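Local coordinates for putative hemin transport system, substrate-binding protein (Burkholderia cenocepacia J2315, PDB 5GIZ) that probably captures heme in the periplasm and hands it on to the membrane transporter of a bacterial heme-uptake system, at residues 80-85 with 90-95; 99-104 with 126-131; 177-182 with 260-265. All coordinates share one frame; numbering follows the deposited sequence. Where two conformers were deposited one is given.

Interaction 1: 80-85 with 90-95; sequences TAIAQV and VTVTTF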
loop_
_atom_site.group_PDB
_atom_site.type_symbol
_atom_site.label_atom_id
_atom_site.label_comp_id
_atom_site.label_asym_id
_atom_site.label_seq_id
_atom_site.Cartn_x
_atom_site.Cartn_y
_atom_site.Cartn_z
ATOM N N THR A 80 10.341 1.499 -20.865
ATOM C CA THR A 80 10.804 2.490 -21.813
ATOM C C THR A 80 10.820 3.902 -21.208
ATOM O O THR A 80 11.675 4.715 -21.558
ATOM C CB THR A 80 9.920 2.510 -23.077
ATOM O OG1 THR A 80 8.545 2.393 -22.691
ATOM C CG2 THR A 80 10.275 1.358 -23.989
ATOM N N ALA A 81 9.865 4.193 -20.333
ATOM C CA ALA A 81 9.808 5.517 -19.681
ATOM C C ALA A 81 10.994 5.658 -18.693
ATOM O O ALA A 81 11.754 6.628 -18.736
ATOM C CB ALA A 81 8.462 5.745 -19.000
ATOM N N ILE A 82 11.225 4.645 -17.880
ATOM C CA ILE A 82 12.365 4.683 -16.955
ATOM C C ILE A 82 13.660 4.831 -17.741
ATOM O O ILE A 82 14.583 5.579 -17.378
ATOM C CB ILE A 82 12.416 3.428 -16.056
ATOM C CG1 ILE A 82 11.212 3.343 -15.131
ATOM C CG2 ILE A 82 13.689 3.421 -15.229
ATOM C CD1 ILE A 82 11.092 4.499 -14.141
ATOM N N ALA A 83 13.765 4.091 -18.833
ATOM C CA ALA A 83 14.970 4.155 -19.615
ATOM C C ALA A 83 15.191 5.564 -20.204
ATOM O O ALA A 83 16.333 6.036 -20.260
ATOM C CB ALA A 83 14.909 3.108 -20.705
ATOM N N GLN A 84 14.123 6.210 -20.679
ATOM C CA GLN A 84 14.230 7.567 -21.204
ATOM C C GLN A 84 14.713 8.551 -20.117
ATOM O O GLN A 84 15.513 9.454 -20.396
ATOM C CB GLN A 84 12.899 8.043 -21.807
ATOM C CG GLN A 84 13.010 9.363 -22.547
ATOM C CD GLN A 84 11.707 9.822 -23.208
ATOM O OE1 GLN A 84 10.773 9.034 -23.403
ATOM N NE2 GLN A 84 11.641 11.109 -23.538
ATOM N N VAL A 85 14.247 8.365 -18.881
ATOM C CA VAL A 85 14.664 9.262 -17.784
ATOM C C VAL A 85 16.137 9.087 -17.419
ATOM O O VAL A 85 16.907 10.074 -17.270
ATOM C CB VAL A 85 13.763 9.062 -16.536
ATOM C CG1 VAL A 85 14.296 9.819 -15.298
ATOM C CG2 VAL A 85 12.321 9.466 -16.846
ATOM N N VAL A 90 19.384 11.567 -15.525
ATOM C CA VAL A 90 18.782 11.641 -14.191
ATOM C C VAL A 90 19.060 10.326 -13.467
ATOM O O VAL A 90 18.869 9.254 -14.028
ATOM C CB VAL A 90 17.266 11.900 -14.315
ATOM C CG1 VAL A 90 16.614 11.962 -12.942
ATOM C CG2 VAL A 90 17.003 13.185 -15.071
ATOM N N THR A 91 19.481 10.433 -12.221
ATOM C CA THR A 91 19.669 9.297 -11.340
ATOM C C THR A 91 18.308 8.751 -10.924
ATOM O O THR A 91 17.444 9.480 -10.440
ATOM C CB THR A 91 20.474 9.680 -10.070
ATOM O OG1 THR A 91 21.781 10.137 -10.502
ATOM C CG2 THR A 91 20.624 8.477 -9.069
ATOM N N VAL A 92 18.131 7.449 -11.073
ATOM C CA VAL A 92 16.910 6.806 -10.695
ATOM C C VAL A 92 17.321 5.696 -9.727
ATOM O O VAL A 92 18.126 4.785 -10.091
ATOM C CB VAL A 92 16.165 6.198 -11.888
ATOM C CG1 VAL A 92 14.967 5.410 -11.418
ATOM C CG2 VAL A 92 15.769 7.241 -12.921
ATOM N N THR A 93 16.859 5.770 -8.493
ATOM C CA THR A 93 17.162 4.774 -7.475
ATOM C C THR A 93 15.881 4.022 -7.218
ATOM O O THR A 93 14.854 4.584 -6.838
ATOM C CB THR A 93 17.728 5.468 -6.243
ATOM O OG1 THR A 93 18.928 6.187 -6.650
ATOM C CG2 THR A 93 18.021 4.500 -5.117
ATOM N N THR A 94 15.958 2.702 -7.384
ATOM C CA THR A 94 14.813 1.844 -7.347
ATOM C C THR A 94 14.784 1.036 -6.064
ATOM O O THR A 94 15.829 0.575 -5.589
ATOM C CB THR A 94 14.791 0.962 -8.607
ATOM O OG1 THR A 94 14.768 1.817 -9.751
ATOM C CG2 THR A 94 13.586 0.151 -8.681
ATOM N N PHE A 95 13.598 0.865 -5.498
ATOM C CA PHE A 95 13.409 0.172 -4.224
ATOM C C PHE A 95 12.730 -1.166 -4.463
ATOM O O PHE A 95 12.025 -1.352 -5.447
ATOM C CB PHE A 95 12.610 1.110 -3.269
ATOM C CG PHE A 95 13.409 2.303 -2.860
ATOM C CD1 PHE A 95 13.518 3.406 -3.689
ATOM C CD2 PHE A 95 14.114 2.324 -1.668
ATOM C CE1 PHE A 95 14.327 4.503 -3.385
ATOM C CE2 PHE A 95 14.934 3.404 -1.361
ATOM C CZ PHE A 95 15.027 4.514 -2.201
#

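Interaction 2: 99-104 with 126-131; sequences HDVESV and QRFDRD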
loop_
_atom_site.group_PDB
_atom_site.type_symbol
_atom_site.label_atom_id
_atom_site.label_comp_id
_atom_site.label_asym_id
_atom_site.label_seq_id
_atom_site.Cartn_x
_atom_site.Cartn_y
_atom_site.Cartn_z
ATOM N N HIS A 99 6.488 -6.790 0.659
ATOM C CA HIS A 99 5.265 -6.885 1.494
ATOM C C HIS A 99 5.492 -7.426 2.881
ATOM O O HIS A 99 4.770 -8.278 3.357
ATOM C CB HIS A 99 4.198 -7.732 0.803
ATOM C CG HIS A 99 3.844 -7.238 -0.548
ATOM N ND1 HIS A 99 3.814 -8.053 -1.656
ATOM C CD2 HIS A 99 3.511 -6.001 -0.975
ATOM C CE1 HIS A 99 3.495 -7.331 -2.708
ATOM N NE2 HIS A 99 3.307 -6.086 -2.326
ATOM N N ASP A 100 6.508 -6.910 3.530
ATOM C CA ASP A 100 6.746 -7.191 4.906
ATOM C C ASP A 100 7.363 -5.984 5.616
ATOM O O ASP A 100 7.727 -4.957 5.006
ATOM C CB ASP A 100 7.547 -8.520 5.075
ATOM C CG ASP A 100 8.995 -8.484 4.604
ATOM O OD1 ASP A 100 9.580 -7.409 4.388
ATOM O OD2 ASP A 100 9.526 -9.614 4.429
ATOM N N VAL A 101 7.418 -6.073 6.936
ATOM C CA VAL A 101 7.892 -4.978 7.728
ATOM C C VAL A 101 9.356 -4.692 7.415
ATOM O O VAL A 101 9.743 -3.523 7.311
ATOM C CB VAL A 101 7.656 -5.110 9.260
ATOM C CG1 VAL A 101 8.383 -6.293 9.783
ATOM C CG2 VAL A 101 8.057 -3.830 10.008
ATOM N N GLU A 102 10.172 -5.717 7.161
ATOM C CA GLU A 102 11.571 -5.398 6.846
ATOM C C GLU A 102 11.699 -4.577 5.583
ATOM O O GLU A 102 12.596 -3.713 5.469
ATOM C CB GLU A 102 12.409 -6.660 6.718
ATOM C CG GLU A 102 13.896 -6.346 6.707
ATOM C CD GLU A 102 14.265 -5.781 8.069
ATOM O OE1 GLU A 102 14.188 -6.525 9.067
ATOM O OE2 GLU A 102 14.517 -4.575 8.097
ATOM N N SER A 103 10.862 -4.859 4.597
ATOM C CA SER A 103 10.878 -4.139 3.349
ATOM C C SER A 103 10.540 -2.625 3.594
ATOM O O SER A 103 11.107 -1.757 2.936
ATOM C CB SER A 103 9.848 -4.806 2.410
ATOM O OG SER A 103 9.840 -4.136 1.184
ATOM N N VAL A 104 9.694 -2.317 4.577
ATOM C CA VAL A 104 9.359 -0.936 4.865
ATOM C C VAL A 104 10.576 -0.292 5.518
ATOM O O VAL A 104 10.917 0.850 5.220
ATOM C CB VAL A 104 8.178 -0.788 5.833
ATOM C CG1 VAL A 104 7.895 0.661 6.174
ATOM C CG2 VAL A 104 6.977 -1.520 5.289
ATOM N N GLN A 126 13.611 4.453 14.404
ATOM C CA GLN A 126 13.422 4.186 15.798
ATOM C C GLN A 126 11.945 4.362 16.189
ATOM O O GLN A 126 11.398 3.543 16.898
ATOM C CB GLN A 126 14.347 5.093 16.569
ATOM C CG GLN A 126 14.242 5.003 18.053
ATOM C CD GLN A 126 15.102 6.090 18.702
ATOM O OE1 GLN A 126 14.785 7.277 18.628
ATOM N NE2 GLN A 126 16.191 5.712 19.248
ATOM N N ARG A 127 11.288 5.405 15.675
ATOM C CA ARG A 127 9.840 5.630 15.944
ATOM C C ARG A 127 8.997 4.514 15.356
ATOM O O ARG A 127 8.118 3.935 15.997
ATOM C CB ARG A 127 9.345 6.960 15.316
ATOM C CG ARG A 127 10.033 8.207 15.828
ATOM C CD ARG A 127 9.239 9.503 15.643
ATOM N NE ARG A 127 8.878 9.852 14.265
ATOM C CZ ARG A 127 9.683 10.424 13.365
ATOM N NH1 ARG A 127 10.960 10.729 13.640
ATOM N NH2 ARG A 127 9.195 10.697 12.161
ATOM N N PHE A 128 9.263 4.213 14.085
ATOM C CA PHE A 128 8.594 3.161 13.381
ATOM C C PHE A 128 8.694 1.839 14.147
ATOM O O PHE A 128 7.688 1.144 14.355
ATOM C CB PHE A 128 9.171 3.034 11.972
ATOM C CG PHE A 128 8.572 1.944 11.193
ATOM C CD1 PHE A 128 9.081 0.663 11.269
ATOM C CD2 PHE A 128 7.502 2.175 10.332
ATOM C CE1 PHE A 128 8.581 -0.367 10.521
ATOM C CE2 PHE A 128 6.988 1.153 9.585
ATOM C CZ PHE A 128 7.516 -0.131 9.660
ATOM N N ASP A 129 9.903 1.495 14.586
ATOM C CA ASP A 129 10.121 0.232 15.292
ATOM C C ASP A 129 9.392 0.143 16.618
ATOM O O ASP A 129 8.835 -0.884 16.946
ATOM C CB ASP A 129 11.612 -0.014 15.535
ATOM C CG ASP A 129 12.371 -0.423 14.283
ATOM O OD1 ASP A 129 11.749 -0.718 13.231
ATOM O OD2 ASP A 129 13.645 -0.495 14.317
ATOM N N ARG A 130 9.303 1.277 17.335
ATOM C CA ARG A 130 8.544 1.341 18.577
ATOM C C ARG A 130 7.066 1.150 18.265
ATOM O O ARG A 130 6.367 0.379 18.928
ATOM C CB ARG A 130 8.831 2.687 19.267
ATOM C CG ARG A 130 8.167 2.899 20.596
ATOM C CD ARG A 130 8.771 4.134 21.254
ATOM N NE ARG A 130 8.574 5.395 20.502
ATOM C CZ ARG A 130 9.532 6.189 19.995
ATOM N NH1 ARG A 130 10.838 5.905 20.113
ATOM N NH2 ARG A 130 9.176 7.318 19.357
ATOM N N ASP A 131 6.589 1.864 17.267
ATOM C CA ASP A 131 5.194 1.714 16.908
ATOM C C ASP A 131 4.863 0.304 16.416
ATOM O O ASP A 131 3.769 -0.246 16.679
ATOM C CB ASP A 131 4.796 2.730 15.852
ATOM C CG ASP A 131 4.798 4.156 16.370
ATOM O OD1 ASP A 131 4.801 4.405 17.576
ATOM O OD2 ASP A 131 4.773 5.061 15.560
#

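Interaction 3: 177-182 with 260-265; sequences RYAGAR and TTLHRR. With SO4 (sulfate ion), chain C.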
loop_
_atom_site.group_PDB
_atom_site.type_symbol
_atom_site.label_atom_id
_atom_site.label_comp_id
_atom_site.label_asym_id
_atom_site.label_seq_id
_atom_site.Cartn_x
_atom_site.Cartn_y
_atom_site.Cartn_z
ATOM N N ARG A 177 -2.612 -11.268 7.389
ATOM C CA ARG A 177 -1.859 -12.019 8.376
ATOM C C ARG A 177 -1.265 -11.176 9.492
ATOM O O ARG A 177 -1.313 -11.590 10.673
ATOM C CB ARG A 177 -0.744 -12.786 7.709
ATOM C CG ARG A 177 -1.298 -13.959 6.911
ATOM C CD ARG A 177 -0.169 -14.774 6.250
ATOM N NE ARG A 177 0.425 -14.062 5.132
ATOM C CZ ARG A 177 1.681 -13.646 5.031
ATOM N NH1 ARG A 177 2.575 -13.913 5.982
ATOM N NH2 ARG A 177 2.049 -12.988 3.929
ATOM N N TYR A 178 -0.793 -9.960 9.214
ATOM C CA TYR A 178 -0.317 -9.109 10.294
ATOM C C TYR A 178 -1.416 -8.731 11.310
ATOM O O TYR A 178 -1.146 -8.500 12.483
ATOM C CB TYR A 178 0.318 -7.828 9.749
ATOM C CG TYR A 178 1.703 -7.999 9.162
ATOM C CD1 TYR A 178 2.686 -8.743 9.838
ATOM C CD2 TYR A 178 2.072 -7.347 7.983
ATOM C CE1 TYR A 178 3.974 -8.830 9.352
ATOM C CE2 TYR A 178 3.345 -7.442 7.501
ATOM C CZ TYR A 178 4.310 -8.167 8.187
ATOM O OH TYR A 178 5.630 -8.286 7.687
ATOM N N ALA A 179 -2.646 -8.640 10.814
ATOM C CA ALA A 179 -3.760 -8.305 11.662
ATOM C C ALA A 179 -4.330 -9.505 12.404
ATOM O O ALA A 179 -5.384 -9.337 13.043
ATOM C CB ALA A 179 -4.837 -7.604 10.875
ATOM N N GLY A 180 -3.685 -10.667 12.350
ATOM C CA GLY A 180 -4.112 -11.825 13.138
ATOM C C GLY A 180 -5.137 -12.676 12.434
ATOM O O GLY A 180 -5.797 -13.492 13.078
ATOM N N ALA A 181 -5.308 -12.494 11.140
ATOM C CA ALA A 181 -6.273 -13.231 10.365
ATOM C C ALA A 181 -5.605 -14.134 9.333
ATOM O O ALA A 181 -4.375 -14.218 9.295
ATOM C CB ALA A 181 -7.237 -12.267 9.710
ATOM N N ARG A 182 -6.400 -14.824 8.530
ATOM C CA ARG A 182 -5.902 -15.727 7.477
ATOM C C ARG A 182 -6.525 -15.329 6.145
ATOM O O ARG A 182 -7.701 -14.994 6.084
ATOM C CB ARG A 182 -6.329 -17.163 7.812
ATOM C CG ARG A 182 -5.622 -18.292 7.075
ATOM C CD ARG A 182 -6.153 -19.625 7.625
ATOM N NE ARG A 182 -5.565 -20.823 7.034
ATOM C CZ ARG A 182 -5.707 -22.051 7.539
ATOM N NH1 ARG A 182 -6.419 -22.254 8.649
ATOM N NH2 ARG A 182 -5.125 -23.086 6.942
ATOM N N THR A 260 -2.765 -1.921 13.063
ATOM C CA THR A 260 -3.614 -1.735 14.218
ATOM C C THR A 260 -5.048 -1.452 13.771
ATOM O O THR A 260 -6.011 -1.953 14.366
ATOM C CB THR A 260 -3.071 -0.569 15.056
ATOM O OG1 THR A 260 -1.743 -0.894 15.452
ATOM C CG2 THR A 260 -3.893 -0.352 16.295
ATOM N N THR A 261 -5.215 -0.654 12.728
ATOM C CA THR A 261 -6.509 -0.265 12.257
ATOM C C THR A 261 -7.243 -1.397 11.613
ATOM O O THR A 261 -8.447 -1.635 11.908
ATOM C CB THR A 261 -6.399 0.894 11.249
ATOM O OG1 THR A 261 -5.749 2.017 11.903
ATOM C CG2 THR A 261 -7.760 1.376 10.734
ATOM N N LEU A 262 -6.542 -2.163 10.773
ATOM C CA LEU A 262 -7.175 -3.355 10.221
ATOM C C LEU A 262 -7.623 -4.353 11.325
ATOM O O LEU A 262 -8.709 -4.890 11.300
ATOM C CB LEU A 262 -6.210 -4.043 9.276
ATOM C CG LEU A 262 -6.794 -5.300 8.607
ATOM C CD1 LEU A 262 -8.090 -4.987 7.889
ATOM C CD2 LEU A 262 -5.767 -5.895 7.660
ATOM N N HIS A 263 -6.757 -4.574 12.301
ATOM C CA HIS A 263 -7.079 -5.483 13.400
ATOM C C HIS A 263 -8.307 -4.947 14.201
ATOM O O HIS A 263 -9.205 -5.708 14.524
ATOM C CB HIS A 263 -5.873 -5.617 14.342
ATOM C CG HIS A 263 -6.136 -6.405 15.571
ATOM N ND1 HIS A 263 -6.419 -5.785 16.764
ATOM C CD2 HIS A 263 -6.123 -7.735 15.818
ATOM C CE1 HIS A 263 -6.605 -6.707 17.695
ATOM N NE2 HIS A 263 -6.367 -7.892 17.166
ATOM N N ARG A 264 -8.379 -3.638 14.431
ATOM C CA ARG A 264 -9.526 -3.069 15.136
ATOM C C ARG A 264 -10.778 -3.316 14.322
ATOM O O ARG A 264 -11.800 -3.735 14.855
ATOM C CB ARG A 264 -9.400 -1.536 15.329
ATOM C CG ARG A 264 -10.573 -0.845 15.982
ATOM C CD ARG A 264 -10.601 0.691 15.869
ATOM N NE ARG A 264 -9.528 1.263 16.653
ATOM C CZ ARG A 264 -8.465 1.856 16.158
ATOM N NH1 ARG A 264 -8.331 2.052 14.873
ATOM N NH2 ARG A 264 -7.526 2.327 16.984
ATOM N N ARG A 265 -10.711 -3.019 13.037
ATOM C CA ARG A 265 -11.885 -3.158 12.179
ATOM C C ARG A 265 -12.395 -4.583 12.022
ATOM O O ARG A 265 -13.608 -4.887 12.072
ATOM C CB ARG A 265 -11.716 -2.474 10.815
ATOM C CG ARG A 265 -11.467 -0.957 10.950
ATOM C CD ARG A 265 -11.535 -0.236 9.608
ATOM N NE ARG A 265 -11.266 1.151 9.868
ATOM C CZ ARG A 265 -11.554 2.161 9.059
ATOM N NH1 ARG A 265 -12.128 1.975 7.873
ATOM N NH2 ARG A 265 -11.304 3.349 9.473
HETATM S S SO4 C . 7.116 -11.087 8.880
HETATM O O1 SO4 C . 7.413 -9.697 8.852
HETATM O O2 SO4 C . 8.345 -11.941 8.855
HETATM O O3 SO4 C . 6.275 -11.440 10.031
HETATM O O4 SO4 C . 6.387 -11.560 7.748
#

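Interaction 1: 80-85 with 90-95
Val85 carries its CG1 methyl trans to the backbone nitrogen (chi1 171°), beside its own carbonyl carbon, and this branch reaches the strand that follows its helix. Val92 has the same rotamer (chi1 174°), but here the branch used against Val85 is CG2, which lies on the nitrogen side. The contact is the second half of a beta-alpha-beta crossover: strand 69-72 leads into helix 79-87, and the chain then returns to strand 91-94, an outermost strand of the four-stranded parallel sheet within this chain.

Val85 CG1 is placed between two valines of the returning chain, 3.8 Å from Val92 CG2 and equally 3.8 Å from Val90 CB. The side chains of Val85 and Val92 meet at about a right angle, methyl against methyl, whereas Val90 offers its branch point, with its CG1 lying 3.9 Å from Val85 CG1. One turn earlier in the helix, Ile82 makes a looser apolar contact, its CG2 4.5 Å from Val92 CG1. Val92 therefore has one methyl against each of these two helix residues. Along one edge the strand pairs with 69-72 through the backbone of Thr91 and Thr93, while Val85 and Val90 also pack on Leu62 and Leu63, respectively, of helix 59-64.

The return from helix to strand is tight, and its two ends are joined by one weak backbone hydrogen bond, from Val90 N to Val85 O at 3.4 Å. The same carbonyl oxygen also lies 3.5 Å from Val90 CB.

Interaction 2: 99-104 with 126-131
A small, buried, wholly apolar helix-helix contact sets Val101 and Val104, in the first turn of helix 101-114, against Phe128 in the middle of the long helix 118-141. With CG trans to the backbone nitrogen (chi1 178°), Phe128 points its ring at helix 101-114 and presents its far end. Val101 comes to the ring edge near its plane, its CG2 3.5 Å from Phe128 CE1. Val104 approaches obliquely from one turn further on: its CG1 is 3.6 Å from Phe128 CE2 and the same distance, 3.6 Å, from Phe128 CZ. Between them the valines touch the three outer ring carbons, CE1, CZ and CE2, with Phe128 CZ also 3.8 Å from Val101 CG2.

Just before these valines, Asp100 is the N-cap of the helix, and its OD1 accepts a hydrogen bond of 2.9 Å from Ser103 N nearly in line with the carboxylate C-O bond. Leu255 of helix 255-269 packs on both valines, and Pro256 packs on Phe128. The long helix 118-141, running from one lobe toward the other, is the interlobe helix expected of heme- and siderophore-type periplasmic binding proteins, and at Phe128 the first lobe's helix 101-114 rests on it.

Interaction 3: 177-182 with 260-265
A Schellman motif ends helix 171-178, and the turn it forms is laid against the C-terminal helix 255-269. Gly180, with positive phi (88°), is the C-prime residue: its nitrogen bonds back to Arg177 O, and Ala181 N returns to Ile176 O. The turn brings Ala179 to the helix, where its CB meets the side of Leu262, 3.8 Å from Leu262 CD2 and 4.1 Å from Leu262 CB. Both Leu262 and His263 hold CG trans to their backbone nitrogens, yet they flank Ala179 differently. Leu262 packs its branch on the methyl. His263 instead turns its ring edge to the carbonyl: Ala179 O lies near the imidazole plane, 3.3 Å from His263 CD2.

The backbones come close here, the CA atoms of Ala179 and His263 being 4.7 Å apart, as the small methyl of Ala179 permits. Next to CD2 in the ring, His263 NE2 is hydrogen-bonded to Arg142 O, just beyond helix 118-141, which helps to fix the rotation of the ring.

Tyr178 leads off in another direction. Its OH donates a short hydrogen bond, 2.6 Å, to O1 of a sulfate ion, this oxygen lying at the edge of the Tyr178 ring near its plane, and the same hydroxyl oxygen is met by Val101 N. The sulfate, probably from the crystallisation liquor, is also bound by Arg136 NH2.

Ala179 O is buried and has no hydrogen-bonding partner in the model. The imidazole C-H edge facing it, probably made more positive by the neighbouring NE2-H, may offset part of the cost through a C-H...O contact.

In the fold
The three contacts follow one another along the chain, with none nested in or crossing another. Interaction 1 closes a very short loop, four residues, at the edge of the N-terminal parallel sheet. The chain leaves that strand and soon enters helix 101-114; interaction 2 closes a mostly helical loop of 21 residues by setting this helix on helix 118-141, which carries the chain toward the second lobe. Interaction 3 spans 77 residues and ties a helix of that lobe to the C-terminal helix. Interactions 1 and 3 lie on opposite sides of the chain's centre, their centres about 35 Å apart, whereas 2 and 3 touch directly through the start of helix 101-114 and Tyr178.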